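Helix-turn-helix transcriptional regulator (Pseudomonas aeruginosa, PDB 5XHX) probably binds DNA as a LuxR-family transcriptional regulator, this chain being its N-terminal ligand-binding domain without the C-terminal helix-turn-helix part. Local coordinates at residues A[49-54]-A[136-141]; A[55-60]-A[76-81]. All coordinates share one frame; numbering follows the deposited sequence.

Contact 1. Residues A[49-54]-A[136-141]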
loop_
_atom_site.group_PDB
_atom_site.type_symbol
_atom_site.label_atom_id
_atom_site.label_comp_id
_atom_site.label_asym_id
_atom_site.label_seq_id
_atom_site.Cartn_x
_atom_site.Cartn_y
_atom_site.Cartn_z
ATOM N N ILE A 49 -15.657 -6.483 10.582
ATOM C CA ILE A 49 -14.980 -7.686 11.045
ATOM C C ILE A 49 -16.019 -8.615 11.657
ATOM O O ILE A 49 -16.698 -8.245 12.624
ATOM C CB ILE A 49 -13.860 -7.360 12.043
ATOM C CG1 ILE A 49 -12.816 -6.443 11.373
ATOM C CG2 ILE A 49 -13.232 -8.642 12.571
ATOM C CD1 ILE A 49 -11.746 -5.890 12.359
ATOM N N PHE A 50 -16.167 -9.798 11.062
ATOM C CA PHE A 50 -16.972 -10.867 11.627
ATOM C C PHE A 50 -16.125 -11.682 12.606
ATOM O O PHE A 50 -14.897 -11.767 12.480
ATOM C CB PHE A 50 -17.498 -11.793 10.526
ATOM C CG PHE A 50 -18.524 -11.172 9.614
ATOM C CD1 PHE A 50 -19.600 -10.464 10.121
ATOM C CD2 PHE A 50 -18.419 -11.327 8.233
ATOM C CE1 PHE A 50 -20.567 -9.922 9.264
ATOM C CE2 PHE A 50 -19.371 -10.785 7.369
ATOM C CZ PHE A 50 -20.454 -10.092 7.874
ATOM N N SER A 51 -16.796 -12.299 13.572
ATOM C CA SER A 51 -16.132 -13.118 14.576
ATOM C C SER A 51 -17.185 -13.997 15.237
ATOM O O SER A 51 -18.311 -14.121 14.743
ATOM C CB SER A 51 -15.404 -12.247 15.603
ATOM O OG SER A 51 -16.333 -11.631 16.487
ATOM N N ASP A 52 -16.822 -14.602 16.368
ATOM C CA ASP A 52 -17.797 -15.348 17.156
ATOM C C ASP A 52 -18.628 -14.447 18.065
ATOM O O ASP A 52 -19.508 -14.953 18.764
ATOM C CB ASP A 52 -17.104 -16.437 17.981
ATOM C CG ASP A 52 -16.571 -17.573 17.126
ATOM O OD1 ASP A 52 -17.004 -17.727 15.957
ATOM O OD2 ASP A 52 -15.708 -18.322 17.624
ATOM N N SER A 53 -18.379 -13.135 18.071
ATOM C CA SER A 53 -19.298 -12.203 18.720
ATOM C C SER A 53 -19.915 -11.234 17.709
ATOM O O SER A 53 -19.933 -11.518 16.507
ATOM C CB SER A 53 -18.589 -11.452 19.854
ATOM O OG SER A 53 -17.431 -10.771 19.393
ATOM N N SER A 54 -20.448 -10.110 18.187
ATOM C CA SER A 54 -21.113 -9.154 17.306
ATOM C C SER A 54 -20.143 -8.647 16.243
ATOM O O SER A 54 -18.953 -8.474 16.534
ATOM C CB SER A 54 -21.640 -7.951 18.099
ATOM O OG SER A 54 -22.855 -8.258 18.760
ATOM N N ASP A 136 -7.270 -13.936 12.094
ATOM C CA ASP A 136 -6.695 -14.934 12.973
ATOM C C ASP A 136 -7.637 -16.131 12.934
ATOM O O ASP A 136 -8.412 -16.287 11.983
ATOM C CB ASP A 136 -6.482 -14.362 14.384
ATOM C CG ASP A 136 -7.767 -13.837 14.994
ATOM O OD1 ASP A 136 -8.650 -14.662 15.293
ATOM O OD2 ASP A 136 -7.899 -12.607 15.170
ATOM N N GLY A 137 -7.588 -16.965 13.973
ATOM C CA GLY A 137 -8.439 -18.137 13.994
ATOM C C GLY A 137 -9.916 -17.827 14.131
ATOM O O GLY A 137 -10.747 -18.696 13.838
ATOM N N GLU A 138 -10.268 -16.618 14.567
ATOM C CA GLU A 138 -11.678 -16.306 14.788
ATOM C C GLU A 138 -12.206 -15.139 13.965
ATOM O O GLU A 138 -13.397 -15.122 13.649
ATOM C CB GLU A 138 -11.941 -16.004 16.272
ATOM C CG GLU A 138 -13.433 -15.797 16.601
ATOM C CD GLU A 138 -13.646 -14.933 17.828
ATOM O OE1 GLU A 138 -14.756 -14.365 17.987
ATOM O OE2 GLU A 138 -12.697 -14.811 18.634
ATOM N N ARG A 139 -11.377 -14.163 13.622
ATOM C CA ARG A 139 -11.871 -12.930 13.034
ATOM C C ARG A 139 -11.652 -12.928 11.525
ATOM O O ARG A 139 -10.692 -13.516 11.018
ATOM C CB ARG A 139 -11.198 -11.728 13.691
ATOM C CG ARG A 139 -11.563 -11.581 15.174
ATOM C CD ARG A 139 -10.876 -10.370 15.769
ATOM N NE ARG A 139 -9.443 -10.490 15.569
ATOM C CZ ARG A 139 -8.634 -9.473 15.294
ATOM N NH1 ARG A 139 -9.118 -8.240 15.178
ATOM N NH2 ARG A 139 -7.340 -9.701 15.115
ATOM N N THR A 140 -12.582 -12.291 10.808
ATOM C CA THR A 140 -12.519 -12.168 9.353
ATOM C C THR A 140 -12.814 -10.724 8.983
ATOM O O THR A 140 -13.916 -10.225 9.248
ATOM C CB THR A 140 -13.518 -13.094 8.653
ATOM O OG1 THR A 140 -13.399 -14.423 9.167
ATOM C CG2 THR A 140 -13.254 -13.125 7.134
ATOM N N LEU A 141 -11.836 -10.053 8.378
ATOM C CA LEU A 141 -12.047 -8.705 7.862
ATOM C C LEU A 141 -12.722 -8.778 6.495
ATOM O O LEU A 141 -12.261 -9.493 5.601
ATOM C CB LEU A 141 -10.719 -7.951 7.768
ATOM C CG LEU A 141 -10.701 -6.601 7.047
ATOM C CD1 LEU A 141 -11.569 -5.576 7.787
ATOM C CD2 LEU A 141 -9.274 -6.068 6.946
#
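Phe50 and Thr140 form an antiparallel hydrogen-bonded pair, Phe50 N to Thr140 O and Thr140 N to Phe50 O both 2.9 Å, and Ile49 faces Leu141 in the adjoining non-hydrogen-bonded pair. On the face carrying Ile49 and Leu141, the two branches of Ile49 divide the work: CG1 meets Leu141 CD1 at 3.9 Å, while CG2, anti to the backbone N, lies against Arg139 CB. Phe50 and Thr140 point to the other face. Beyond the paired residues, Glu138 takes over. It has CG anti to the backbone N (chi1 -175°) and an extended chain; its OE1 accepts Asp52 N at 2.6 Å through the anti lone pair. OE1 also lies 3.3 Å from Ser51 CB. The carboxylate planes of Asp52 and Glu138 lie 27° apart, and Asp52 OD2 stands 4.1 Å from Glu138 OE1, a proximity of like charges that would probably be eased by the salt bridge from Asp52 OD1 to Arg92. Each turn has its own brace. Ser51 OG accepts from Ser53 N in an ST turn; Asp136 OD1 takes both Glu138 N and Arg139 N, an Asx turn and Asx motif, while Asp136 OD2 is gripped side-on by Arg139 NE and NH2 in the guanidinium plane. The pairing joins strand 44-50 to the central strand 140-147 of the antiparallel sheet; helix 86-92 covers the Phe50 and Thr140 face, where Tyr88 meets Phe50 edge-to-face, and Leu58 of strand 56-60 packs on Ile49 and Leu141.

Contact 2. Residues A[55-60]-A[76-81]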
loop_
_atom_site.group_PDB
_atom_site.type_symbol
_atom_site.label_atom_id
_atom_site.label_comp_id
_atom_site.label_asym_id
_atom_site.label_seq_id
_atom_site.Cartn_x
_atom_site.Cartn_y
_atom_site.Cartn_z
ATOM N N PRO A 55 -20.622 -8.373 15.025
ATOM C CA PRO A 55 -19.767 -7.743 14.005
ATOM C C PRO A 55 -19.329 -6.358 14.435
ATOM O O PRO A 55 -20.110 -5.587 14.998
ATOM C CB PRO A 55 -20.675 -7.649 12.771
ATOM C CG PRO A 55 -21.809 -8.595 13.029
ATOM C CD PRO A 55 -21.975 -8.652 14.524
ATOM N N LEU A 56 -18.079 -6.032 14.128
ATOM C CA LEU A 56 -17.536 -4.698 14.339
ATOM C C LEU A 56 -17.538 -3.966 12.999
ATOM O O LEU A 56 -16.801 -4.339 12.075
ATOM C CB LEU A 56 -16.134 -4.782 14.935
ATOM C CG LEU A 56 -15.389 -3.470 15.171
ATOM C CD1 LEU A 56 -16.208 -2.518 16.050
ATOM C CD2 LEU A 56 -14.036 -3.757 15.816
ATOM N N ILE A 57 -18.369 -2.938 12.889
ATOM C CA ILE A 57 -18.466 -2.145 11.673
ATOM C C ILE A 57 -17.372 -1.088 11.712
ATOM O O ILE A 57 -17.384 -0.201 12.571
ATOM C CB ILE A 57 -19.849 -1.491 11.542
ATOM C CG1 ILE A 57 -20.958 -2.541 11.684
ATOM C CG2 ILE A 57 -19.954 -0.720 10.223
ATOM C CD1 ILE A 57 -21.115 -3.429 10.487
ATOM N N LEU A 58 -16.436 -1.171 10.767
ATOM C CA LEU A 58 -15.345 -0.204 10.697
ATOM C C LEU A 58 -15.749 1.054 9.942
ATOM O O LEU A 58 -15.426 2.172 10.373
ATOM C CB LEU A 58 -14.116 -0.841 10.040
ATOM C CG LEU A 58 -13.508 -2.077 10.731
ATOM C CD1 LEU A 58 -12.330 -2.631 9.890
ATOM C CD2 LEU A 58 -13.051 -1.762 12.153
ATOM N N SER A 59 -16.465 0.900 8.836
ATOM C CA SER A 59 -16.850 2.050 8.034
ATOM C C SER A 59 -17.911 1.580 7.057
ATOM O O SER A 59 -17.937 0.404 6.686
ATOM C CB SER A 59 -15.630 2.643 7.296
ATOM O OG SER A 59 -15.965 3.797 6.547
ATOM N N PHE A 60 -18.805 2.490 6.671
ATOM C CA PHE A 60 -19.778 2.142 5.649
ATOM C C PHE A 60 -20.270 3.419 4.985
ATOM O O PHE A 60 -20.143 4.515 5.533
ATOM C CB PHE A 60 -20.932 1.286 6.211
ATOM C CG PHE A 60 -21.797 1.984 7.223
ATOM C CD1 PHE A 60 -21.356 2.170 8.525
ATOM C CD2 PHE A 60 -23.070 2.410 6.883
ATOM C CE1 PHE A 60 -22.169 2.800 9.468
ATOM C CE2 PHE A 60 -23.888 3.037 7.815
ATOM C CZ PHE A 60 -23.441 3.231 9.105
ATOM N N ARG A 76 -29.795 -3.376 14.819
ATOM C CA ARG A 76 -30.417 -4.686 14.640
ATOM C C ARG A 76 -29.478 -5.652 13.935
ATOM O O ARG A 76 -29.418 -6.843 14.281
ATOM C CB ARG A 76 -31.721 -4.571 13.849
ATOM C CG ARG A 76 -32.863 -3.860 14.578
ATOM C CD ARG A 76 -34.196 -4.364 14.041
ATOM N NE ARG A 76 -34.426 -5.737 14.472
ATOM C CZ ARG A 76 -35.213 -6.609 13.853
ATOM N NH1 ARG A 76 -35.861 -6.265 12.740
ATOM N NH2 ARG A 76 -35.341 -7.833 14.350
ATOM N N TYR A 77 -28.781 -5.176 12.904
ATOM C CA TYR A 77 -27.796 -6.022 12.247
ATOM C C TYR A 77 -26.768 -6.513 13.256
ATOM O O TYR A 77 -26.537 -7.718 13.395
ATOM C CB TYR A 77 -27.118 -5.253 11.096
ATOM C CG TYR A 77 -26.138 -6.109 10.337
ATOM C CD1 TYR A 77 -26.568 -6.979 9.351
ATOM C CD2 TYR A 77 -24.793 -6.063 10.620
ATOM C CE1 TYR A 77 -25.685 -7.773 8.658
ATOM C CE2 TYR A 77 -23.886 -6.864 9.929
ATOM C CZ TYR A 77 -24.336 -7.712 8.956
ATOM O OH TYR A 77 -23.451 -8.519 8.275
ATOM N N ILE A 78 -26.177 -5.583 14.003
ATOM C CA ILE A 78 -25.090 -5.922 14.917
ATOM C C ILE A 78 -25.552 -6.878 16.019
ATOM O O ILE A 78 -24.808 -7.789 16.417
ATOM C CB ILE A 78 -24.483 -4.631 15.485
ATOM C CG1 ILE A 78 -23.745 -3.874 14.367
ATOM C CG2 ILE A 78 -23.547 -4.917 16.650
ATOM C CD1 ILE A 78 -23.175 -2.537 14.823
ATOM N N THR A 79 -26.779 -6.705 16.530
ATOM C CA THR A 79 -27.206 -7.509 17.681
ATOM C C THR A 79 -27.935 -8.782 17.280
ATOM O O THR A 79 -28.430 -9.497 18.161
ATOM C CB THR A 79 -28.108 -6.699 18.632
ATOM O OG1 THR A 79 -29.311 -6.331 17.942
ATOM C CG2 THR A 79 -27.399 -5.462 19.118
ATOM N N GLY A 80 -28.006 -9.113 15.992
ATOM C CA GLY A 80 -28.610 -10.389 15.662
ATOM C C GLY A 80 -28.893 -10.695 14.212
ATOM O O GLY A 80 -28.728 -11.839 13.784
ATOM N N LEU A 81 -29.340 -9.705 13.438
ATOM C CA LEU A 81 -29.690 -9.985 12.048
ATOM C C LEU A 81 -28.484 -10.441 11.223
ATOM O O LEU A 81 -28.654 -11.164 10.242
ATOM C CB LEU A 81 -30.321 -8.752 11.394
ATOM C CG LEU A 81 -31.775 -8.455 11.742
ATOM C CD1 LEU A 81 -32.203 -7.162 11.045
ATOM C CD2 LEU A 81 -32.664 -9.622 11.323
#
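Ile57 and Ile78 meet through their longer branches, Ile57 CG1 lying 3.8 Å from Ile78 CD1, with the two side chains slanting across one another. Ile78 extends its branch fully (chi2 177°), which carries CD1 out to the strand residue, while its other branch, CG2, rests 3.9 Å from Pro55 O. Pro55 fits beside this pair: CD sits 3.5 Å from Ile78 O, and CG approaches Tyr77 CE2 at 4.1 Å. The Tyr77 ring receives Pro55 CG and, more loosely, Ile57 CD1 at 4.4 Å from CE2, both at an oblique slant. The side chains meet through apolar atoms, and the segments bury a modest 214 Å² between them. Polar ties lie at the margin: Ser54 OG bonds to Ile78 O, and Tyr77 OH to Asp85, while Tyr119 stacks on the tyrosine ring. A wider pi-type turn runs through 77-81, with Leu81 N bonded to Arg76 O. Helix 72-81 thereby packs against the start of edge strand 56-60, a helix-on-sheet arrangement in keeping with the alpha-beta-alpha sandwich of LuxR-type ligand-binding domains.

Overall arrangement
From the N terminus, the chain passes helices 11-21 and 28-36 before entering strand 44-50, whose end opens contact 1. It turns through 51-54 into strand 56-60, the first half of contact 2, and helix 72-81 soon closes that short loop. Contact 1 closes much later, when strand 140-147 returns beside 44-50, so contact 2 lies wholly within the longer loop. The contacts share one sheet and touch directly: Ile49 N lies 2.9 Å from Leu56 O, a probable hydrogen bond, and Phe50 CE1 lies 3.4 Å from Tyr77 OH. Contact 1 joins strand 44-50 to the central strand; contact 2 fastens a helix to the sheet's edge.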